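Local coordinates for protein mediator of RNA polymerase II transcription subunit 18 (Schizosaccharomyces pombe, PDB 3C0T) that serves as a subunit of Mediator, the coactivator complex that relays signals from gene-specific regulators to the RNA polymerase II transcription machinery, at residues A[5-18]-A[193-207]. Sequence-based numbering, arbitrary orientation.
Sequences YLLGVVPSRRFEAV and KTLLSAFCDLKNVRL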
ATOM      1  N   TYR A   5       6.417  -2.679  -9.859  1.00 48.18           N
ATOM      2  CA  TYR A   5       6.307  -3.462  -8.638  1.00 48.53           C
ATOM      3  C   TYR A   5       6.130  -4.959  -8.816  1.00 48.69           C
ATOM      4  O   TYR A   5       5.926  -5.455  -9.916  1.00 49.34           O
ATOM      5  CB  TYR A   5       5.110  -2.940  -7.847  1.00 46.83           C
ATOM      6  CG  TYR A   5       3.811  -3.214  -8.572  1.00 46.48           C
ATOM      7  CD1 TYR A   5       3.108  -4.402  -8.354  1.00 45.89           C
ATOM      8  CD2 TYR A   5       3.325  -2.325  -9.536  1.00 46.62           C
ATOM      9  CE1 TYR A   5       1.958  -4.704  -9.080  1.00 45.67           C
ATOM     10  CE2 TYR A   5       2.170  -2.615 -10.273  1.00 45.03           C
ATOM     11  CZ  TYR A   5       1.496  -3.808 -10.042  1.00 47.00           C
ATOM     12  OH  TYR A   5       0.379  -4.126 -10.780  1.00 45.60           O
ATOM     13  N   LEU A   6       6.180  -5.657  -7.687  1.00 49.36           N
ATOM     14  CA  LEU A   6       5.984  -7.100  -7.621  1.00 49.23           C
ATOM     15  C   LEU A   6       5.223  -7.329  -6.332  1.00 48.70           C
ATOM     16  O   LEU A   6       5.438  -6.618  -5.346  1.00 50.05           O
ATOM     17  CB  LEU A   6       7.322  -7.840  -7.575  1.00 48.63           C
ATOM     18  CG  LEU A   6       8.120  -7.833  -8.880  1.00 49.77           C
ATOM     19  CD1 LEU A   6       9.458  -8.526  -8.668  1.00 49.24           C
ATOM     20  CD2 LEU A   6       7.313  -8.537  -9.972  1.00 50.30           C
ATOM     21  N   LEU A   7       4.324  -8.302  -6.340  1.00 47.93           N
ATOM     22  CA  LEU A   7       3.533  -8.600  -5.160  1.00 47.92           C
ATOM     23  C   LEU A   7       3.647 -10.064  -4.755  1.00 49.26           C
ATOM     24  O   LEU A   7       3.836 -10.947  -5.593  1.00 48.97           O
ATOM     25  CB  LEU A   7       2.064  -8.246  -5.407  1.00 49.18           C
ATOM     26  CG  LEU A   7       1.639  -6.783  -5.259  1.00 51.20           C
ATOM     27  CD1 LEU A   7       0.207  -6.635  -5.717  1.00 52.61           C
ATOM     28  CD2 LEU A   7       1.764  -6.342  -3.810  1.00 50.01           C
ATOM     29  N   GLY A   8       3.540 -10.302  -3.452  1.00 48.70           N
ATOM     30  CA  GLY A   8       3.623 -11.644  -2.912  1.00 47.74           C
ATOM     31  C   GLY A   8       2.830 -11.716  -1.621  1.00 48.80           C
ATOM     32  O   GLY A   8       2.488 -10.685  -1.030  1.00 48.04           O
ATOM     33  N   VAL A   9       2.538 -12.927  -1.166  1.00 48.63           N
ATOM     34  CA  VAL A   9       1.776 -13.095   0.061  1.00 49.89           C
ATOM     35  C   VAL A   9       2.573 -13.979   1.026  1.00 51.05           C
ATOM     36  O   VAL A   9       3.200 -14.954   0.616  1.00 51.33           O
ATOM     37  CB  VAL A   9       0.383 -13.719  -0.257  1.00 49.61           C
ATOM     38  CG1 VAL A   9       0.491 -15.232  -0.375  1.00 47.69           C
ATOM     39  CG2 VAL A   9      -0.621 -13.319   0.788  1.00 50.17           C
ATOM     40  N   VAL A  10       2.567 -13.615   2.304  1.00 52.67           N
ATOM     41  CA  VAL A  10       3.290 -14.363   3.330  1.00 52.83           C
ATOM     42  C   VAL A  10       2.319 -14.817   4.411  1.00 53.25           C
ATOM     43  O   VAL A  10       1.751 -13.993   5.118  1.00 54.20           O
ATOM     44  CB  VAL A  10       4.371 -13.490   4.007  1.00 53.56           C
ATOM     45  CG1 VAL A  10       4.991 -14.230   5.186  1.00 52.83           C
ATOM     46  CG2 VAL A  10       5.442 -13.112   2.997  1.00 55.66           C
ATOM     47  N   PRO A  11       2.115 -16.137   4.550  1.00 53.84           N
ATOM     48  CA  PRO A  11       1.203 -16.686   5.562  1.00 53.14           C
ATOM     49  C   PRO A  11       1.636 -16.254   6.959  1.00 51.78           C
ATOM     50  O   PRO A  11       2.826 -16.142   7.241  1.00 51.45           O
ATOM     51  CB  PRO A  11       1.340 -18.196   5.370  1.00 54.45           C
ATOM     52  CG  PRO A  11       1.678 -18.320   3.914  1.00 55.68           C
ATOM     53  CD  PRO A  11       2.682 -17.213   3.720  1.00 53.38           C
ATOM     54  N   SER A  12       0.670 -16.018   7.833  1.00 52.05           N
ATOM     55  CA  SER A  12       0.967 -15.594   9.192  1.00 54.18           C
ATOM     56  C   SER A  12       1.957 -16.514   9.921  1.00 54.75           C
ATOM     57  O   SER A  12       2.794 -16.051  10.703  1.00 54.39           O
ATOM     58  CB  SER A  12      -0.334 -15.494   9.990  1.00 54.68           C
ATOM     59  OG  SER A  12      -0.096 -14.849  11.223  1.00 61.43           O
ATOM     60  N   ARG A  13       1.866 -17.818   9.673  1.00 56.41           N
ATOM     61  CA  ARG A  13       2.769 -18.765  10.326  1.00 58.57           C
ATOM     62  C   ARG A  13       4.229 -18.605   9.905  1.00 57.75           C
ATOM     63  O   ARG A  13       5.136 -18.966  10.655  1.00 59.11           O
ATOM     64  CB  ARG A  13       2.319 -20.212  10.075  1.00 60.50           C
ATOM     65  CG  ARG A  13       1.813 -20.489   8.661  1.00 66.80           C
ATOM     66  CD  ARG A  13       1.647 -21.985   8.427  1.00 68.06           C
ATOM     67  NE  ARG A  13       2.941 -22.618   8.192  1.00 70.40           N
ATOM     68  CZ  ARG A  13       3.502 -22.739   6.991  1.00 71.88           C
ATOM     69  NH1 ARG A  13       2.870 -22.278   5.914  1.00 70.66           N
ATOM     70  NH2 ARG A  13       4.704 -23.294   6.867  1.00 71.09           N
ATOM     71  N   ARG A  14       4.467 -18.060   8.718  1.00 56.24           N
ATOM     72  CA  ARG A  14       5.836 -17.885   8.246  1.00 54.91           C
ATOM     73  C   ARG A  14       6.397 -16.484   8.469  1.00 54.68           C
ATOM     74  O   ARG A  14       7.566 -16.222   8.173  1.00 55.06           O
ATOM     75  CB  ARG A  14       5.926 -18.237   6.764  1.00 55.01           C
ATOM     76  CG  ARG A  14       5.721 -19.714   6.474  1.00 56.91           C
ATOM     77  CD  ARG A  14       5.946 -19.991   5.005  1.00 60.70           C
ATOM     78  NE  ARG A  14       7.255 -19.499   4.595  1.00 63.23           N
ATOM     79  CZ  ARG A  14       7.474 -18.792   3.490  1.00 62.82           C
ATOM     80  NH1 ARG A  14       6.467 -18.494   2.676  1.00 61.28           N
ATOM     81  NH2 ARG A  14       8.701 -18.371   3.214  1.00 61.60           N
ATOM     82  N   PHE A  15       5.574 -15.594   9.014  1.00 52.65           N
ATOM     83  CA  PHE A  15       5.994 -14.222   9.261  1.00 50.83           C
ATOM     84  C   PHE A  15       7.348 -14.072   9.951  1.00 50.81           C
ATOM     85  O   PHE A  15       8.223 -13.353   9.462  1.00 50.30           O
ATOM     86  CB  PHE A  15       4.941 -13.482  10.087  1.00 47.77           C
ATOM     87  CG  PHE A  15       5.309 -12.051  10.391  1.00 47.07           C
ATOM     88  CD1 PHE A  15       5.132 -11.053   9.435  1.00 46.82           C
ATOM     89  CD2 PHE A  15       5.859 -11.707  11.623  1.00 45.72           C
ATOM     90  CE1 PHE A  15       5.497  -9.732   9.701  1.00 46.23           C
ATOM     91  CE2 PHE A  15       6.230 -10.384  11.902  1.00 45.70           C
ATOM     92  CZ  PHE A  15       6.049  -9.397  10.939  1.00 46.16           C
ATOM     93  N   GLU A  16       7.527 -14.734  11.087  1.00 50.74           N
ATOM     94  CA  GLU A  16       8.786 -14.598  11.808  1.00 52.11           C
ATOM     95  C   GLU A  16       9.996 -14.954  10.944  1.00 50.90           C
ATOM     96  O   GLU A  16      10.957 -14.187  10.860  1.00 50.74           O
ATOM     97  CB  GLU A  16       8.785 -15.465  13.072  1.00 53.21           C
ATOM     98  CG  GLU A  16       9.942 -15.146  14.019  1.00 57.99           C
ATOM     99  CD  GLU A  16       9.986 -16.046  15.254  1.00 61.80           C
ATOM    100  OE1 GLU A  16      10.571 -15.610  16.282  1.00 59.76           O
ATOM    101  OE2 GLU A  16       9.451 -17.180  15.189  1.00 60.71           O
ATOM    102  N   ALA A  17       9.938 -16.116  10.298  1.00 49.98           N
ATOM    103  CA  ALA A  17      11.041 -16.582   9.461  1.00 49.56           C
ATOM    104  C   ALA A  17      11.310 -15.676   8.257  1.00 48.18           C
ATOM    105  O   ALA A  17      12.470 -15.431   7.901  1.00 47.82           O
ATOM    106  CB  ALA A  17      10.766 -18.014   8.990  1.00 47.16           C
ATOM    107  N   VAL A  18      10.248 -15.178   7.631  1.00 45.97           N
ATOM    108  CA  VAL A  18      10.419 -14.319   6.465  1.00 43.76           C
ATOM    109  C   VAL A  18      11.025 -12.985   6.847  1.00 43.26           C
ATOM    110  O   VAL A  18      11.908 -12.476   6.160  1.00 44.61           O
ATOM    111  CB  VAL A  18       9.094 -14.105   5.732  1.00 41.89           C
ATOM    112  CG1 VAL A  18       9.248 -13.018   4.673  1.00 38.61           C
ATOM    113  CG2 VAL A  18       8.667 -15.419   5.078  1.00 41.27           C
ATOM    114  N   LYS A 193      13.884  -9.694  -6.729  1.00 47.94           N
ATOM    115  CA  LYS A 193      13.061 -10.885  -6.884  1.00 48.93           C
ATOM    116  C   LYS A 193      13.856 -12.167  -6.630  1.00 51.12           C
ATOM    117  O   LYS A 193      13.422 -13.020  -5.850  1.00 51.66           O
ATOM    118  CB  LYS A 193      12.460 -10.937  -8.290  1.00 51.13           C
ATOM    119  CG  LYS A 193      11.486 -12.089  -8.538  1.00 52.32           C
ATOM    120  CD  LYS A 193      11.142 -12.177 -10.019  1.00 57.62           C
ATOM    121  CE  LYS A 193       9.805 -12.868 -10.268  1.00 61.26           C
ATOM    122  NZ  LYS A 193       9.763 -14.265  -9.753  1.00 64.48           N
ATOM    123  N   THR A 194      15.009 -12.321  -7.280  1.00 50.75           N
ATOM    124  CA  THR A 194      15.780 -13.538  -7.070  1.00 52.55           C
ATOM    125  C   THR A 194      16.382 -13.542  -5.672  1.00 52.53           C
ATOM    126  O   THR A 194      16.586 -14.599  -5.078  1.00 53.31           O
ATOM    127  CB  THR A 194      16.907 -13.742  -8.147  1.00 53.09           C
ATOM    128  OG1 THR A 194      18.198 -13.586  -7.547  1.00 54.10           O
ATOM    129  CG2 THR A 194      16.750 -12.770  -9.276  1.00 51.31           C
ATOM    130  N   LEU A 195      16.650 -12.365  -5.130  1.00 51.61           N
ATOM    131  CA  LEU A 195      17.200 -12.305  -3.782  1.00 53.21           C
ATOM    132  C   LEU A 195      16.173 -12.813  -2.748  1.00 52.64           C
ATOM    133  O   LEU A 195      16.561 -13.343  -1.709  1.00 54.20           O
ATOM    134  CB  LEU A 195      17.605 -10.871  -3.426  1.00 52.82           C
ATOM    135  CG  LEU A 195      18.986 -10.649  -2.804  1.00 54.32           C
ATOM    136  CD1 LEU A 195      19.018  -9.276  -2.141  1.00 53.44           C
ATOM    137  CD2 LEU A 195      19.282 -11.716  -1.786  1.00 54.58           C
ATOM    138  N   LEU A 196      14.879 -12.664  -3.036  1.00 50.49           N
ATOM    139  CA  LEU A 196      13.823 -13.094  -2.108  1.00 51.89           C
ATOM    140  C   LEU A 196      13.098 -14.367  -2.539  1.00 52.10           C
ATOM    141  O   LEU A 196      12.190 -14.835  -1.843  1.00 50.58           O
ATOM    142  CB  LEU A 196      12.755 -11.998  -1.942  1.00 50.72           C
ATOM    143  CG  LEU A 196      13.109 -10.537  -1.652  1.00 50.86           C
ATOM    144  CD1 LEU A 196      11.854  -9.833  -1.165  1.00 48.25           C
ATOM    145  CD2 LEU A 196      14.206 -10.434  -0.615  1.00 49.89           C
ATOM    146  N   SER A 197      13.488 -14.913  -3.688  1.00 51.87           N
ATOM    147  CA  SER A 197      12.857 -16.114  -4.230  1.00 50.60           C
ATOM    148  C   SER A 197      13.014 -17.344  -3.351  1.00 50.47           C
ATOM    149  O   SER A 197      12.265 -18.306  -3.493  1.00 50.94           O
ATOM    150  CB  SER A 197      13.431 -16.420  -5.612  1.00 50.74           C
ATOM    151  OG  SER A 197      14.830 -16.655  -5.522  1.00 50.81           O
ATOM    152  N   ALA A 198      13.996 -17.323  -2.458  1.00 51.52           N
ATOM    153  CA  ALA A 198      14.231 -18.459  -1.573  1.00 53.99           C
ATOM    154  C   ALA A 198      13.148 -18.573  -0.510  1.00 55.34           C
ATOM    155  O   ALA A 198      12.987 -19.633   0.096  1.00 55.94           O
ATOM    156  CB  ALA A 198      15.600 -18.337  -0.903  1.00 52.87           C
ATOM    157  N   PHE A 199      12.407 -17.492  -0.277  1.00 55.97           N
ATOM    158  CA  PHE A 199      11.365 -17.534   0.741  1.00 58.62           C
ATOM    159  C   PHE A 199      10.050 -16.836   0.429  1.00 58.91           C
ATOM    160  O   PHE A 199       9.225 -16.665   1.315  1.00 60.85           O
ATOM    161  CB  PHE A 199      11.912 -17.022   2.075  1.00 57.63           C
ATOM    162  CG  PHE A 199      12.623 -15.706   1.977  1.00 56.62           C
ATOM    163  CD1 PHE A 199      11.908 -14.518   1.898  1.00 56.85           C
ATOM    164  CD2 PHE A 199      14.017 -15.661   1.968  1.00 54.81           C
ATOM    165  CE1 PHE A 199      12.570 -13.298   1.812  1.00 58.28           C
ATOM    166  CE2 PHE A 199      14.691 -14.454   1.881  1.00 55.39           C
ATOM    167  CZ  PHE A 199      13.970 -13.266   1.804  1.00 57.85           C
ATOM    168  N   CYS A 200       9.848 -16.433  -0.820  1.00 60.02           N
ATOM    169  CA  CYS A 200       8.596 -15.788  -1.196  1.00 61.66           C
ATOM    170  C   CYS A 200       8.492 -15.603  -2.695  1.00 61.14           C
ATOM    171  O   CYS A 200       9.416 -15.099  -3.324  1.00 62.07           O
ATOM    172  CB  CYS A 200       8.441 -14.418  -0.526  1.00 62.01           C
ATOM    173  SG  CYS A 200       6.832 -13.640  -0.924  1.00 66.76           S
ATOM    174  N   ASP A 201       7.361 -16.000  -3.263  1.00 61.19           N
ATOM    175  CA  ASP A 201       7.164 -15.865  -4.692  1.00 63.12           C
ATOM    176  C   ASP A 201       6.588 -14.496  -5.021  1.00 63.51           C
ATOM    177  O   ASP A 201       5.507 -14.130  -4.556  1.00 64.48           O
ATOM    178  CB  ASP A 201       6.239 -16.966  -5.216  1.00 64.90           C
ATOM    179  CG  ASP A 201       6.025 -16.878  -6.722  1.00 69.23           C
ATOM    180  OD1 ASP A 201       7.024 -16.846  -7.480  1.00 69.87           O
ATOM    181  OD2 ASP A 201       4.851 -16.842  -7.151  1.00 73.06           O
ATOM    182  N   LEU A 202       7.326 -13.742  -5.827  1.00 62.30           N
ATOM    183  CA  LEU A 202       6.904 -12.411  -6.225  1.00 62.05           C
ATOM    184  C   LEU A 202       6.504 -12.378  -7.695  1.00 63.48           C
ATOM    185  O   LEU A 202       7.232 -12.871  -8.565  1.00 65.56           O
ATOM    186  CB  LEU A 202       8.028 -11.408  -5.974  1.00 57.78           C
ATOM    187  CG  LEU A 202       8.455 -11.190  -4.519  1.00 57.52           C
ATOM    188  CD1 LEU A 202       9.670 -10.267  -4.484  1.00 56.71           C
ATOM    189  CD2 LEU A 202       7.300 -10.593  -3.718  1.00 54.50           C
ATOM    190  N   LYS A 203       5.340 -11.803  -7.969  1.00 63.01           N
ATOM    191  CA  LYS A 203       4.866 -11.694  -9.336  1.00 63.46           C
ATOM    192  C   LYS A 203       3.977 -10.489  -9.573  1.00 62.53           C
ATOM    193  O   LYS A 203       3.546  -9.813  -8.641  1.00 60.97           O
ATOM    194  CB  LYS A 203       4.133 -12.971  -9.765  1.00 66.16           C
ATOM    195  CG  LYS A 203       3.569 -13.822  -8.641  1.00 69.10           C
ATOM    196  CD  LYS A 203       2.336 -13.218  -7.999  1.00 71.87           C
ATOM    197  CE  LYS A 203       1.834 -14.125  -6.873  1.00 75.43           C
ATOM    198  NZ  LYS A 203       0.643 -13.587  -6.152  1.00 77.15           N
ATOM    199  N   ASN A 204       3.729 -10.224 -10.850  1.00 61.08           N
ATOM    200  CA  ASN A 204       2.887  -9.122 -11.267  1.00 59.15           C
ATOM    201  C   ASN A 204       1.449  -9.487 -10.921  1.00 59.21           C
ATOM    202  O   ASN A 204       0.954 -10.532 -11.323  1.00 60.62           O
ATOM    203  CB  ASN A 204       3.034  -8.911 -12.778  1.00 57.28           C
ATOM    204  CG  ASN A 204       2.216  -7.732 -13.296  1.00 58.82           C
ATOM    205  OD1 ASN A 204       1.372  -7.173 -12.586  1.00 56.34           O
ATOM    206  ND2 ASN A 204       2.458  -7.356 -14.551  1.00 57.76           N
ATOM    207  N   VAL A 205       0.791  -8.634 -10.147  1.00 58.91           N
ATOM    208  CA  VAL A 205      -0.598  -8.850  -9.766  1.00 58.05           C
ATOM    209  C   VAL A 205      -1.311  -7.563 -10.147  1.00 59.37           C
ATOM    210  O   VAL A 205      -0.779  -6.470  -9.933  1.00 59.33           O
ATOM    211  CB  VAL A 205      -0.737  -9.104  -8.247  1.00 57.67           C
ATOM    212  CG1 VAL A 205      -2.195  -9.259  -7.871  1.00 55.40           C
ATOM    213  CG2 VAL A 205       0.024 -10.358  -7.865  1.00 56.48           C
ATOM    214  N   ARG A 206      -2.505  -7.680 -10.720  1.00 59.86           N
ATOM    215  CA  ARG A 206      -3.229  -6.493 -11.146  1.00 60.87           C
ATOM    216  C   ARG A 206      -3.613  -5.564  -9.998  1.00 60.02           C
ATOM    217  O   ARG A 206      -4.065  -6.010  -8.945  1.00 57.69           O
ATOM    218  CB  ARG A 206      -4.481  -6.881 -11.937  1.00 63.17           C
ATOM    219  CG  ARG A 206      -5.049  -5.711 -12.727  1.00 68.72           C
ATOM    220  CD  ARG A 206      -5.951  -6.163 -13.864  1.00 74.95           C
ATOM    221  NE  ARG A 206      -5.818  -5.292 -15.035  1.00 80.09           N
ATOM    222  CZ  ARG A 206      -4.755  -5.267 -15.838  1.00 81.88           C
ATOM    223  NH1 ARG A 206      -4.725  -4.438 -16.876  1.00 82.61           N
ATOM    224  NH2 ARG A 206      -3.728  -6.079 -15.615  1.00 83.40           N
ATOM    225  N   LEU A 207      -3.425  -4.266 -10.222  1.00 59.72           N
ATOM    226  CA  LEU A 207      -3.746  -3.242  -9.228  1.00 59.37           C
ATOM    227  C   LEU A 207      -4.594  -2.117  -9.831  1.00 60.37           C
ATOM    228  O   LEU A 207      -4.689  -2.044 -11.079  1.00 62.02           O
ATOM    229  CB  LEU A 207      -2.453  -2.656  -8.645  1.00 55.58           C
ATOM    230  CG  LEU A 207      -1.688  -3.520  -7.639  1.00 53.19           C
ATOM    231  CD1 LEU A 207      -0.383  -2.839  -7.260  1.00 51.50           C
ATOM    232  CD2 LEU A 207      -2.547  -3.739  -6.402  1.00 49.66           C
ATOM    233  OXT LEU A 207      -5.149  -1.312  -9.049  1.00 61.72           O
TER
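L7 and K203 grip each other backbone to backbone: L7 N to K203 O and K203 N to L7 O are both 2.9 Å and nearly straight, making a single antiparallel bridge in its hydrogen-bonded form. Residues 199-207 of the C-terminal tail thus run beside strand 2-10, at the curled antiparallel sheet of this Med18 fold. One residue back in the tail, L202 CA also points its hydrogen at L7 O.

Packing is tight around Y5, L6 and L7. L7 turns its CD1 against V205 CB at 3.7 Å, the two side chains crossing at about a right angle, and meets L207 CD2 tip to tip. Y5 is caught twice. Its hydroxyl donates to V205 O at 2.7 Å, the oxygen lying at the ring edge, while L207 CD1 sits over one ring face, 3.7 Å from the centroid, in a CH-pi contact. With chi1 at 67°, CG stands between the backbone N and the carbonyl carbon, which swings the ring across to the tail. L6 lays its CB on L202 CB and its CD1 on K193 CB, joining the strand to helix 179-196.

Toward helix 15-25 the side chains of the two segments touch more lightly. C200 SG comes no closer than 4.2 Å to V10 CG2, and V18 CG1 only brushes the F199 ring, which also rests on S21 and L22. R14, at the more open margin, supplies the one hydrogen bond between the segments here: bent at chi3 (54°), it brings NH2 to F199 O at 2.6 Å, with the oxygen close to the guanidinium plane.

Beyond the pair, the terminal carboxylate of L207 forms a salt bridge with a basic side chain of another protein chain, and V205 packs on an apolar one. Three of the four hydrogen bonds across the contact end on tail carbonyls, of F199, K203 and V205, and the fourth starts from K203 N; with the apolar packing, they probably help hold the last residues where they can meet that partner.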